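Local coordinates for sensor protein qseC (Escherichia coli, PDB 3JZ3) that is the sensor kinase of the QseB/QseC two-component system, phosphorylating a histidine with ATP and switching on the flagella regulon through FlhDC, at residues R123-N128 against S185-I190. Residues are numbered along the deposited sequence; the frame is centred on the assembly and turned at random.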
loop_
_atom_site.group_PDB
_atom_site.type_symbol
_atom_site.label_atom_id
_atom_site.label_comp_id
_atom_site.label_asym_id
_atom_site.label_seq_id
_atom_site.Cartn_x
_atom_site.Cartn_y
_atom_site.Cartn_z
ATOM N N ARG B 123 11.326 3.871 -2.091
ATOM C CA ARG B 123 11.003 4.082 -0.689
ATOM C C ARG B 123 11.766 3.147 0.261
ATOM O O ARG B 123 12.150 3.553 1.356
ATOM C CB ARG B 123 9.496 3.970 -0.481
ATOM C CG ARG B 123 9.024 4.474 0.858
ATOM C CD ARG B 123 9.075 5.985 0.968
ATOM N NE ARG B 123 8.662 6.418 2.300
ATOM C CZ ARG B 123 7.399 6.561 2.695
ATOM N NH1 ARG B 123 6.395 6.308 1.866
ATOM N NH2 ARG B 123 7.139 6.960 3.931
ATOM N N ASN B 124 11.987 1.907 -0.165
ATOM C CA ASN B 124 12.815 0.967 0.585
ATOM C C ASN B 124 14.252 1.448 0.751
ATOM O O ASN B 124 14.817 1.371 1.844
ATOM C CB ASN B 124 12.799 -0.412 -0.072
ATOM C CG ASN B 124 11.651 -1.263 0.406
ATOM O OD1 ASN B 124 11.697 -1.827 1.497
ATOM N ND2 ASN B 124 10.609 -1.364 -0.408
ATOM N N LEU B 125 14.831 1.945 -0.339
ATOM C CA LEU B 125 16.186 2.487 -0.317
ATOM C C LEU B 125 16.268 3.721 0.573
ATOM O O LEU B 125 17.276 3.946 1.247
ATOM C CB LEU B 125 16.651 2.839 -1.731
ATOM C CG LEU B 125 16.825 1.727 -2.765
ATOM C CD1 LEU B 125 17.177 2.350 -4.103
ATOM C CD2 LEU B 125 17.884 0.715 -2.343
ATOM N N LEU B 126 15.195 4.511 0.564
ATOM C CA LEU B 126 15.106 5.732 1.351
ATOM C C LEU B 126 14.951 5.459 2.837
ATOM O O LEU B 126 15.665 6.043 3.646
ATOM C CB LEU B 126 13.954 6.609 0.864
ATOM C CG LEU B 126 14.302 7.691 -0.150
ATOM C CD1 LEU B 126 13.040 8.402 -0.580
ATOM C CD2 LEU B 126 15.285 8.676 0.455
ATOM N N ASP B 127 14.009 4.584 3.186
ATOM C CA ASP B 127 13.799 4.169 4.574
ATOM C C ASP B 127 15.054 3.537 5.162
ATOM O O ASP B 127 15.400 3.800 6.313
ATOM C CB ASP B 127 12.622 3.193 4.681
ATOM C CG ASP B 127 11.283 3.847 4.373
ATOM O OD1 ASP B 127 11.215 5.093 4.290
ATOM O OD2 ASP B 127 10.291 3.107 4.216
ATOM N N ASN B 128 15.729 2.712 4.361
ATOM C CA ASN B 128 16.996 2.103 4.748
ATOM C C ASN B 128 18.092 3.143 5.000
ATOM O O ASN B 128 18.865 3.016 5.957
ATOM C CB ASN B 128 17.446 1.090 3.691
ATOM C CG ASN B 128 18.792 0.456 4.016
ATOM O OD1 ASN B 128 19.055 0.075 5.158
ATOM N ND2 ASN B 128 19.651 0.337 3.007
ATOM N N SER B 185 15.609 -7.330 -0.779
ATOM C CA SER B 185 15.972 -7.867 -2.087
ATOM C C SER B 185 14.805 -7.740 -3.062
ATOM O O SER B 185 14.878 -8.209 -4.203
ATOM C CB SER B 185 16.391 -9.331 -1.957
ATOM O OG SER B 185 15.317 -10.120 -1.469
ATOM N N ILE B 186 13.722 -7.120 -2.595
ATOM C CA ILE B 186 12.610 -6.732 -3.460
ATOM C C ILE B 186 13.094 -5.621 -4.391
ATOM O O ILE B 186 12.634 -5.507 -5.534
ATOM C CB ILE B 186 11.364 -6.267 -2.647
ATOM C CG1 ILE B 186 10.119 -6.227 -3.549
ATOM C CG2 ILE B 186 11.625 -4.924 -1.954
ATOM C CD1 ILE B 186 8.871 -5.601 -2.914
ATOM N N VAL B 187 14.029 -4.818 -3.881
ATOM C CA VAL B 187 14.706 -3.783 -4.652
ATOM C C VAL B 187 15.365 -4.419 -5.873
ATOM O O VAL B 187 15.172 -3.954 -6.995
ATOM C CB VAL B 187 15.747 -3.023 -3.794
ATOM C CG1 VAL B 187 16.564 -2.060 -4.645
ATOM C CG2 VAL B 187 15.055 -2.276 -2.649
ATOM N N GLN B 188 16.109 -5.502 -5.652
ATOM C CA GLN B 188 16.734 -6.245 -6.745
ATOM C C GLN B 188 15.702 -6.837 -7.710
ATOM O O GLN B 188 15.910 -6.833 -8.921
ATOM C CB GLN B 188 17.655 -7.343 -6.202
ATOM N N ARG B 189 14.591 -7.326 -7.166
ATOM C CA ARG B 189 13.553 -7.986 -7.960
ATOM C C ARG B 189 12.770 -6.996 -8.827
ATOM O O ARG B 189 12.561 -7.236 -10.020
ATOM C CB ARG B 189 12.610 -8.778 -7.045
ATOM C CG ARG B 189 11.581 -9.636 -7.766
ATOM C CD ARG B 189 10.837 -10.561 -6.794
ATOM N NE ARG B 189 11.586 -11.786 -6.503
ATOM C CZ ARG B 189 12.327 -11.990 -5.415
ATOM N NH1 ARG B 189 12.437 -11.053 -4.478
ATOM N NH2 ARG B 189 12.962 -13.142 -5.261
ATOM N N ILE B 190 12.337 -5.893 -8.222
ATOM C CA ILE B 190 11.622 -4.839 -8.941
ATOM C C ILE B 190 12.521 -4.222 -10.014
ATOM O O ILE B 190 12.090 -4.034 -11.156
ATOM C CB ILE B 190 11.092 -3.755 -7.971
ATOM C CG1 ILE B 190 9.869 -4.279 -7.216
ATOM C CG2 ILE B 190 10.751 -2.464 -8.713
ATOM C CD1 ILE B 190 9.506 -3.455 -5.993
#
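The carboxamide of Asn124 is the one flat group in this contact, and Ile186 covers one of its faces: CG2 stands almost straight above ND2, 4.0 Å away, so the methyl packs on the amide rather than meeting its edge. Val187 approaches from the same side but further back, its CG2 resting 3.9 Å from Asn124 CB. ND2 is hydrogen-bonded to Leu120 O, one turn back in its own helix, and to Thr52 OG1. These two bonds satisfy the buried nitrogen and should fix the amide's rotation while the isoleucine methyl covers it.

Beside the amide the contact turns purely apolar. Leu125 CD2 lies 3.8 Å from Val187 CG1 and 4.1 Å from Val187 CG2, reaching the fork of the valine. Leu125's first bond runs along the contact rather than into it, and its end swings nearer: CG is anti to the carbonyl carbon (chi1 -65°), and with CD1 extended (chi2 175°) the second branch, CD2, is the one turned to the valine.

The helices run nearly antiparallel, at 154°, with their axes 10.9 Å apart, a wide spacing bridged by few side chains. This is the ATP-binding domain in the kinase's cytoplasmic part, where Asn124 to Asn128 match the N box that lines the nucleotide site in relatives, and helix 186-193 follows the unmodelled region 157-182. Helix 42-61 packs against both segments, Ile48 meeting Arg123 and Thr52 meeting Ile186. Strands 197-202 and 208-213 of the mixed sheet lie beneath, Leu125 on Phe200, Ala210 and Val212, Val187 on Val198.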